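Local coordinates for protein PLP-Dependent L-Arginine Hydroxylase MppP (Streptomyces wadayamensis, PDB 6C9B) that is a pyridoxal 5'-phosphate-dependent oxidase that converts L-arginine to 4-hydroxy-2-ketoarginine and 2-ketoarginine, at residues Glu63-Tyr68 and Ala230-Phe235; Met94-Arg99 and Asp249-Val254; Glu169-Leu174 and Thr183-Asp188. All coordinates share one frame; numbering follows the deposited sequence.

Overall arrangement
Contacts 1 and 3 set helices on the seven-stranded sheet of the large domain, against strands 231-235 and 184-188, between which strand 212-218 runs; their centres are about 20 Å apart. Contact 2 joins helix 90-101 to the end of helix 243-250 beside the sheet, its centre about 15 Å from that of contact 1 and about 22 Å from that of contact 3. It touches both: Leu-233 CD2 meets Ile-96 CG2 at 3.8 Å, and Leu-97 CD2 lies 4.2 Å from Ala-186 CB. None lines the product pocket: the side chains of Tyr-68 and Ile-96 are each about 14 Å from the bound hydroxy-keto acid.

Contact 1. Residues Glu63-Tyr68 and Ala230-Phe235; sequences EAHQAY and AGLLVF
Leu-232 turns its CG to the side remote from its own carbonyl carbon (chi1 -49°), which sends both methyls off strand 231-235 toward helix 57-71. From the helix, Tyr-68 swings its ring out in the extended direction, away from its backbone N (chi1 -178°), and His-65, one turn earlier, reaches forward with its imidazole although its CB does not aim at the strand. The leucine fork divides between the two rings. CD2 goes to the histidine, 3.7 Å from His-65 NE2 and 4.0 Å from CD2 of the same imidazole. CD1 goes to the tyrosine, 4.1 Å from Tyr-68 CD2. Both rings are met at a slant.

The strand is the antiparallel member of the mixed seven-stranded sheet characteristic of fold-type I PLP enzymes, lying between strands 84-87 and 212-218, and Leu-232 also touches Val-84 and Ser-86 on the first of these and Glu-217 on the second. Tyr-68 also touches Ser-266 of the long helix 256-291, and Thr-219 and Trp-223 in a loop.

His-65 NE2 is hydrogen-bonded to Ser-86 OG, which ties the imidazole to the neighbouring strand and should restrict its rotation. The methyl meeting NE2 thus lies beside a nitrogen already bonded to Ser-86, and the join between helix and strand depends on shape and van der Waals attraction.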
loop_
_atom_site.group_PDB
_atom_site.type_symbol
_atom_site.label_atom_id
_atom_site.label_comp_id
_atom_site.label_asym_id
_atom_site.label_seq_id
_atom_site.Cartn_x
_atom_site.Cartn_y
_atom_site.Cartn_z
ATOM N N GLU B 63 10.616 -12.207 -13.734
ATOM C CA GLU B 63 11.465 -11.433 -14.642
ATOM C C GLU B 63 11.778 -10.055 -14.073
ATOM O O GLU B 63 12.888 -9.538 -14.259
ATOM C CB GLU B 63 10.784 -11.304 -16.008
ATOM C CG GLU B 63 10.517 -12.650 -16.664
ATOM C CD GLU B 63 9.589 -12.583 -17.866
ATOM O OE1 GLU B 63 9.482 -13.611 -18.554
ATOM O OE2 GLU B 63 8.957 -11.527 -18.114
ATOM N N ALA B 64 10.800 -9.439 -13.406
ATOM C CA ALA B 64 11.019 -8.135 -12.785
ATOM C C ALA B 64 12.073 -8.234 -11.687
ATOM O O ALA B 64 13.012 -7.430 -11.637
ATOM C CB ALA B 64 9.716 -7.585 -12.218
ATOM N N HIS B 65 11.961 -9.250 -10.832
ATOM C CA HIS B 65 12.956 -9.434 -9.782
ATOM C C HIS B 65 14.337 -9.710 -10.378
ATOM O O HIS B 65 15.332 -9.079 -9.995
ATOM C CB HIS B 65 12.549 -10.574 -8.848
ATOM C CG HIS B 65 11.309 -10.313 -8.043
ATOM N ND1 HIS B 65 10.704 -11.296 -7.284
ATOM C CD2 HIS B 65 10.574 -9.189 -7.862
ATOM C CE1 HIS B 65 9.634 -10.791 -6.693
ATOM N NE2 HIS B 65 9.525 -9.519 -7.036
ATOM N N GLN B 66 14.425 -10.648 -11.324
ATOM C CA GLN B 66 15.730 -10.936 -11.916
ATOM C C GLN B 66 16.353 -9.671 -12.495
ATOM O O GLN B 66 17.530 -9.379 -12.261
ATOM C CB GLN B 66 15.627 -12.013 -12.995
ATOM C CG GLN B 66 16.970 -12.226 -13.706
ATOM C CD GLN B 66 17.167 -13.647 -14.192
ATOM O OE1 GLN B 66 18.047 -14.364 -13.709
ATOM N NE2 GLN B 66 16.356 -14.061 -15.155
ATOM N N ALA B 67 15.558 -8.870 -13.195
ATOM C CA ALA B 67 16.107 -7.680 -13.828
ATOM C C ALA B 67 16.621 -6.685 -12.797
ATOM O O ALA B 67 17.703 -6.111 -12.980
ATOM C CB ALA B 67 15.059 -7.029 -14.734
ATOM N N TYR B 68 15.853 -6.457 -11.717
ATOM C CA TYR B 68 16.197 -5.426 -10.737
ATOM C C TYR B 68 17.392 -5.851 -9.879
ATOM O O TYR B 68 18.356 -5.092 -9.719
ATOM C CB TYR B 68 14.970 -5.093 -9.864
ATOM C CG TYR B 68 15.270 -3.994 -8.872
ATOM C CD1 TYR B 68 15.358 -2.661 -9.281
ATOM C CD2 TYR B 68 15.515 -4.284 -7.536
ATOM C CE1 TYR B 68 15.672 -1.653 -8.395
ATOM C CE2 TYR B 68 15.847 -3.270 -6.641
ATOM C CZ TYR B 68 15.920 -1.965 -7.083
ATOM O OH TYR B 68 16.251 -0.965 -6.229
ATOM N N ALA B 230 7.397 -1.024 -6.414
ATOM C CA ALA B 230 7.169 -2.084 -5.444
ATOM C C ALA B 230 8.244 -2.027 -4.382
ATOM O O ALA B 230 9.411 -1.714 -4.661
ATOM C CB ALA B 230 7.158 -3.482 -6.081
ATOM N N GLY B 231 7.838 -2.368 -3.161
ATOM C CA GLY B 231 8.780 -2.766 -2.139
ATOM C C GLY B 231 8.948 -4.272 -2.241
ATOM O O GLY B 231 7.991 -5.000 -2.510
ATOM N N LEU B 232 10.194 -4.730 -2.091
ATOM C CA LEU B 232 10.511 -6.154 -2.208
ATOM C C LEU B 232 11.033 -6.621 -0.862
ATOM O O LEU B 232 12.147 -6.254 -0.472
ATOM C CB LEU B 232 11.547 -6.412 -3.303
ATOM C CG LEU B 232 11.269 -5.766 -4.660
ATOM C CD1 LEU B 232 12.430 -6.047 -5.582
ATOM C CD2 LEU B 232 9.928 -6.255 -5.277
ATOM N N LEU B 233 10.227 -7.429 -0.167
ATOM C CA LEU B 233 10.547 -7.924 1.171
ATOM C C LEU B 233 11.166 -9.299 1.006
ATOM O O LEU B 233 10.491 -10.243 0.578
ATOM C CB LEU B 233 9.286 -7.953 2.033
ATOM C CG LEU B 233 9.378 -8.292 3.516
ATOM C CD1 LEU B 233 10.369 -7.486 4.215
ATOM C CD2 LEU B 233 7.985 -8.118 4.165
ATOM N N VAL B 234 12.474 -9.381 1.262
ATOM C CA VAL B 234 13.262 -10.590 1.085
ATOM C C VAL B 234 13.690 -11.067 2.466
ATOM O O VAL B 234 14.121 -10.254 3.286
ATOM C CB VAL B 234 14.498 -10.334 0.193
ATOM C CG1 VAL B 234 15.083 -11.644 -0.277
ATOM C CG2 VAL B 234 14.181 -9.419 -1.006
ATOM N N PHE B 235 13.537 -12.367 2.748
ATOM C CA PHE B 235 13.814 -12.872 4.092
ATOM C C PHE B 235 14.563 -14.199 4.016
ATOM O O PHE B 235 14.413 -14.968 3.066
ATOM C CB PHE B 235 12.512 -13.031 4.892
ATOM C CG PHE B 235 11.495 -13.899 4.203
ATOM C CD1 PHE B 235 10.605 -13.351 3.274
ATOM C CD2 PHE B 235 11.448 -15.262 4.436
ATOM C CE1 PHE B 235 9.699 -14.150 2.633
ATOM C CE2 PHE B 235 10.533 -16.062 3.777
ATOM C CZ PHE B 235 9.661 -15.509 2.880
#

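Contact 2. Residues Met94-Arg99 and Asp249-Val254; sequences MEILAR and DILLGV
Ile-96 and Ile-250 meet through their longer branches, passing alongside one another in opposite directions, with Ile-96 CG1 3.7 Å from Ile-250 CD1. Both isoleucines hold CG1 opposite the carbonyl carbon and extend the branch fully (chi2 164° in Ile-96, 176° in Ile-250), which is how each spans the gap between helix 90-101 and the end of helix 243-250. A looser touch follows at the tip of the first branch: Ile-96 CD1 lies 4.4 Å from Leu-251 CD2. Leu-251 is the first residue to leave helical geometry, and its side chain reaches back to the isoleucine from there.

Beside this apolar pair runs a polar link through a single water. It lies in the guanidinium plane at the edge of Arg-99, accepts a hydrogen bond from Arg-99 NH2 at 2.9 Å and donates one to Asp-249 OD2 at 2.7 Å. The charged groups themselves stay apart, Arg-99 NH1 and Asp-249 OD2 being separated by 5.0 Å.

Further out, Asp-249 OD1 forms a salt bridge with Lys-245, one turn back, while Arg-99 NE pairs with Glu-95 OE2 of the second subunit, a link repeated reciprocally across the dimer interface where the two Glu-95 carboxylates come close, a repulsion the arginines probably offset. Ile-246 and Tyr-247 of helix 243-250 also pack on Ile-96, as does Leu-233 of strand 231-235, and Leu-121 of the second subunit packs on Ile-250. Within the chain, helix 90-101 also packs on helix 116-124 and, through Met-94 and Leu-97, on Phe-154 of strand 152-156.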
loop_
_atom_site.group_PDB
_atom_site.type_symbol
_atom_site.label_atom_id
_atom_site.label_comp_id
_atom_site.label_asym_id
_atom_site.label_seq_id
_atom_site.Cartn_x
_atom_site.Cartn_y
_atom_site.Cartn_z
ATOM N N MET B 94 7.670 -2.423 5.289
ATOM C CA MET B 94 8.123 -2.077 6.633
ATOM C C MET B 94 7.009 -2.272 7.666
ATOM O O MET B 94 7.272 -2.692 8.794
ATOM C CB MET B 94 8.643 -0.632 6.634
ATOM C CG MET B 94 9.186 -0.170 7.959
ATOM S SD MET B 94 10.763 -0.994 8.254
ATOM C CE MET B 94 10.580 -1.305 10.009
ATOM N N GLU B 95 5.762 -1.957 7.313
ATOM C CA GLU B 95 4.650 -2.222 8.218
ATOM C C GLU B 95 4.538 -3.714 8.493
ATOM O O GLU B 95 4.327 -4.134 9.638
ATOM C CB GLU B 95 3.346 -1.680 7.635
ATOM C CG GLU B 95 2.096 -2.039 8.417
ATOM C CD GLU B 95 1.910 -1.325 9.748
ATOM O OE1 GLU B 95 2.774 -0.545 10.167
ATOM O OE2 GLU B 95 0.864 -1.563 10.404
ATOM N N ILE B 96 4.671 -4.523 7.449
ATOM C CA ILE B 96 4.616 -5.975 7.610
ATOM C C ILE B 96 5.739 -6.436 8.527
ATOM O O ILE B 96 5.523 -7.235 9.452
ATOM C CB ILE B 96 4.683 -6.649 6.227
ATOM C CG1 ILE B 96 3.402 -6.370 5.442
ATOM C CG2 ILE B 96 4.900 -8.143 6.363
ATOM C CD1 ILE B 96 3.531 -6.656 3.954
ATOM N N LEU B 97 6.958 -5.941 8.282
ATOM C CA LEU B 97 8.101 -6.351 9.091
ATOM C C LEU B 97 7.914 -5.917 10.537
ATOM O O LEU B 97 8.240 -6.648 11.475
ATOM C CB LEU B 97 9.387 -5.767 8.506
ATOM C CG LEU B 97 10.679 -5.995 9.301
ATOM C CD1 LEU B 97 10.953 -7.486 9.452
ATOM C CD2 LEU B 97 11.868 -5.285 8.642
ATOM N N ALA B 98 7.449 -4.700 10.736
ATOM C CA ALA B 98 7.327 -4.186 12.094
ATOM C C ALA B 98 6.290 -4.987 12.873
ATOM O O ALA B 98 6.516 -5.354 14.031
ATOM C CB ALA B 98 6.954 -2.709 12.045
ATOM N N ARG B 99 5.118 -5.219 12.270
ATOM C CA ARG B 99 4.100 -5.987 12.975
ATOM C C ARG B 99 4.589 -7.411 13.203
ATOM O O ARG B 99 4.314 -7.999 14.256
ATOM C CB ARG B 99 2.775 -5.953 12.208
ATOM C CG ARG B 99 1.636 -6.568 13.051
ATOM C CD ARG B 99 0.374 -5.745 12.976
ATOM N NE ARG B 99 -0.320 -5.821 11.700
ATOM C CZ ARG B 99 -0.986 -6.887 11.273
ATOM N NH1 ARG B 99 -1.640 -6.823 10.126
ATOM N NH2 ARG B 99 -0.971 -8.022 11.970
ATOM N N ASP B 249 -2.250 -11.182 4.845
ATOM C CA ASP B 249 -3.395 -10.466 5.398
ATOM C C ASP B 249 -3.574 -9.110 4.732
ATOM O O ASP B 249 -4.695 -8.589 4.699
ATOM C CB ASP B 249 -3.217 -10.251 6.908
ATOM C CG ASP B 249 -3.291 -11.536 7.717
ATOM O OD1 ASP B 249 -3.841 -12.551 7.238
ATOM O OD2 ASP B 249 -2.836 -11.513 8.883
ATOM N N ILE B 250 -2.503 -8.534 4.205
ATOM C CA ILE B 250 -2.562 -7.191 3.618
ATOM C C ILE B 250 -2.800 -7.241 2.115
ATOM O O ILE B 250 -3.512 -6.387 1.580
ATOM C CB ILE B 250 -1.290 -6.393 3.972
ATOM C CG1 ILE B 250 -1.289 -6.126 5.482
ATOM C CG2 ILE B 250 -1.243 -5.044 3.205
ATOM C CD1 ILE B 250 -0.094 -5.444 5.999
ATOM N N LEU B 251 -2.228 -8.210 1.398
ATOM C CA LEU B 251 -2.359 -8.176 -0.060
ATOM C C LEU B 251 -2.089 -9.539 -0.679
ATOM O O LEU B 251 -1.373 -10.381 -0.116
ATOM C CB LEU B 251 -1.440 -7.127 -0.710
ATOM C CG LEU B 251 0.078 -7.375 -0.799
ATOM C CD1 LEU B 251 0.749 -6.493 -1.854
ATOM C CD2 LEU B 251 0.767 -7.148 0.533
ATOM N N LEU B 252 -2.689 -9.721 -1.859
ATOM C CA LEU B 252 -2.486 -10.894 -2.712
ATOM C C LEU B 252 -1.213 -10.774 -3.557
ATOM O O LEU B 252 -0.603 -11.786 -3.915
ATOM C CB LEU B 252 -3.733 -11.050 -3.583
ATOM C CG LEU B 252 -3.999 -12.330 -4.367
ATOM C CD1 LEU B 252 -4.377 -13.453 -3.411
ATOM C CD2 LEU B 252 -5.105 -12.074 -5.409
ATOM N N GLY B 253 -0.788 -9.560 -3.866
ATOM C CA GLY B 253 0.345 -9.328 -4.737
ATOM C C GLY B 253 0.173 -7.955 -5.355
ATOM O O GLY B 253 -0.784 -7.248 -5.062
ATOM N N VAL B 254 1.130 -7.573 -6.188
ATOM C CA VAL B 254 1.079 -6.268 -6.827
ATOM C C VAL B 254 0.626 -6.436 -8.270
ATOM O O VAL B 254 0.564 -7.541 -8.803
ATOM C CB VAL B 254 2.413 -5.520 -6.745
ATOM C CG1 VAL B 254 2.808 -5.302 -5.270
ATOM C CG2 VAL B 254 3.488 -6.270 -7.479
HETATM O O HOH W 1 -3.015 -9.367 10.440
#

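Contact 3. Residues Glu169-Leu174 and Thr183-Asp188; sequences ERLRRL and TVLALD
Leu-185 leaves strand 184-188 with its CB directed at helix 168-181, where Leu-171 and Leu-174 receive it. CB and CG serve as the stem, neither coming within 4.2 Å of residues 169-174. Because CG stands opposite the backbone N (chi1 180°), the two methyls are carried out to the helix and separate there. CD1 goes to Leu-174, at 3.8 Å from its CD2 and 4.0 Å from its CG, while CD2 goes to Leu-171, whose CD1 lies 4.0 Å away.

Helix and strand are consecutive parts of a beta-alpha-beta unit: strand 152-156 leads into the helix, which returns to the parallel neighbour 184-188 in the large-domain sheet. The two short axes approach to 10.9 Å and run in roughly opposite directions, 148° between their N-to-C directions, with leucines filling the interval.

Leu-171 CD1 is shared, since Leu-187 CD1 also touches it at 4.0 Å, two residues further along the strand. Leu-174 also touches Val-155 on strand 152-156. Leu-171 in turn packs against His-202 and Val-205 of helix 202-209, whose Leu-206 touches Leu-185.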
loop_
_atom_site.group_PDB
_atom_site.type_symbol
_atom_site.label_atom_id
_atom_site.label_comp_id
_atom_site.label_asym_id
_atom_site.label_seq_id
_atom_site.Cartn_x
_atom_site.Cartn_y
_atom_site.Cartn_z
ATOM N N GLU B 169 32.750 -5.053 4.364
ATOM C CA GLU B 169 33.428 -5.640 5.511
ATOM C C GLU B 169 32.648 -5.389 6.796
ATOM O O GLU B 169 32.641 -6.238 7.691
ATOM C CB GLU B 169 34.860 -5.094 5.601
ATOM C CG GLU B 169 34.967 -3.560 5.730
ATOM C CD GLU B 169 35.055 -2.765 4.399
ATOM O OE1 GLU B 169 34.688 -3.275 3.301
ATOM O OE2 GLU B 169 35.490 -1.587 4.473
ATOM N N ARG B 170 31.959 -4.257 6.890
ATOM C CA ARG B 170 31.152 -4.005 8.084
ATOM C C ARG B 170 29.831 -4.755 8.031
ATOM O O ARG B 170 29.382 -5.286 9.053
ATOM C CB ARG B 170 30.914 -2.507 8.254
ATOM C CG ARG B 170 30.021 -2.122 9.442
ATOM C CD ARG B 170 30.505 -2.652 10.787
ATOM N NE ARG B 170 31.824 -2.138 11.166
ATOM C CZ ARG B 170 32.584 -2.662 12.130
ATOM N NH1 ARG B 170 32.169 -3.709 12.828
ATOM N NH2 ARG B 170 33.762 -2.133 12.402
ATOM N N LEU B 171 29.195 -4.842 6.853
ATOM C CA LEU B 171 28.017 -5.704 6.752
ATOM C C LEU B 171 28.368 -7.113 7.179
ATOM O O LEU B 171 27.617 -7.749 7.934
ATOM C CB LEU B 171 27.457 -5.718 5.329
ATOM C CG LEU B 171 26.211 -6.609 5.150
ATOM C CD1 LEU B 171 25.023 -6.126 5.978
ATOM C CD2 LEU B 171 25.768 -6.714 3.677
ATOM N N ARG B 172 29.517 -7.606 6.730
ATOM C CA ARG B 172 29.920 -8.967 7.079
ATOM C C ARG B 172 30.061 -9.112 8.582
ATOM O O ARG B 172 29.536 -10.059 9.182
ATOM C CB ARG B 172 31.236 -9.331 6.370
ATOM C CG ARG B 172 31.780 -10.701 6.772
ATOM C CD ARG B 172 33.032 -11.057 5.959
ATOM N NE ARG B 172 32.710 -11.082 4.533
ATOM C CZ ARG B 172 33.123 -10.196 3.625
ATOM N NH1 ARG B 172 32.724 -10.335 2.366
ATOM N NH2 ARG B 172 33.937 -9.192 3.949
ATOM N N ARG B 173 30.761 -8.168 9.218
ATOM C CA ARG B 173 30.953 -8.259 10.660
ATOM C C ARG B 173 29.630 -8.139 11.411
ATOM O O ARG B 173 29.384 -8.866 12.383
ATOM C CB ARG B 173 31.933 -7.188 11.132
ATOM C CG ARG B 173 32.217 -7.259 12.624
ATOM C CD ARG B 173 32.956 -8.567 13.000
ATOM N NE ARG B 173 32.836 -8.868 14.423
ATOM C CZ ARG B 173 32.694 -10.088 14.944
ATOM N NH1 ARG B 173 32.638 -11.173 14.170
ATOM N NH2 ARG B 173 32.595 -10.219 16.262
ATOM N N LEU B 174 28.762 -7.231 10.978
ATOM C CA LEU B 174 27.469 -7.069 11.638
ATOM C C LEU B 174 26.622 -8.335 11.502
ATOM O O LEU B 174 25.965 -8.764 12.453
ATOM C CB LEU B 174 26.759 -5.863 11.025
ATOM C CG LEU B 174 25.451 -5.402 11.643
ATOM C CD1 LEU B 174 25.627 -5.025 13.105
ATOM C CD2 LEU B 174 24.952 -4.184 10.866
ATOM N N THR B 183 20.236 -12.536 16.585
ATOM C CA THR B 183 19.544 -11.297 16.282
ATOM C C THR B 183 19.141 -11.262 14.801
ATOM O O THR B 183 19.868 -11.765 13.945
ATOM C CB THR B 183 20.485 -10.122 16.582
ATOM O OG1 THR B 183 21.183 -10.360 17.807
ATOM C CG2 THR B 183 19.741 -8.812 16.700
ATOM N N VAL B 184 18.007 -10.626 14.505
ATOM C CA VAL B 184 17.620 -10.368 13.116
ATOM C C VAL B 184 18.397 -9.162 12.599
ATOM O O VAL B 184 18.401 -8.105 13.235
ATOM C CB VAL B 184 16.107 -10.103 12.994
ATOM C CG1 VAL B 184 15.753 -9.777 11.562
ATOM C CG2 VAL B 184 15.282 -11.305 13.459
ATOM N N LEU B 185 19.034 -9.301 11.441
ATOM C CA LEU B 185 19.626 -8.156 10.744
ATOM C C LEU B 185 18.671 -7.744 9.627
ATOM O O LEU B 185 18.381 -8.546 8.739
ATOM C CB LEU B 185 21.007 -8.496 10.180
ATOM C CG LEU B 185 21.733 -7.367 9.418
ATOM C CD1 LEU B 185 21.797 -6.112 10.218
ATOM C CD2 LEU B 185 23.119 -7.851 9.075
ATOM N N ALA B 186 18.188 -6.504 9.676
ATOM C CA ALA B 186 17.245 -5.984 8.693
ATOM C C ALA B 186 17.885 -4.824 7.972
ATOM O O ALA B 186 18.473 -3.955 8.614
ATOM C CB ALA B 186 15.955 -5.513 9.346
ATOM N N LEU B 187 17.748 -4.796 6.646
ATOM C CA LEU B 187 18.321 -3.746 5.834
ATOM C C LEU B 187 17.227 -3.099 5.007
ATOM O O LEU B 187 16.364 -3.796 4.466
ATOM C CB LEU B 187 19.387 -4.272 4.869
ATOM C CG LEU B 187 20.541 -5.068 5.446
ATOM C CD1 LEU B 187 21.454 -5.444 4.300
ATOM C CD2 LEU B 187 21.248 -4.255 6.487
ATOM N N ASP B 188 17.269 -1.764 4.913
ATOM C CA ASP B 188 16.421 -1.001 3.994
ATOM C C ASP B 188 17.343 -0.411 2.934
ATOM O O ASP B 188 18.184 0.443 3.238
ATOM C CB ASP B 188 15.649 0.088 4.737
ATOM C CG ASP B 188 14.845 0.984 3.814
ATOM O OD1 ASP B 188 15.181 1.108 2.606
ATOM O OD2 ASP B 188 13.879 1.600 4.307
#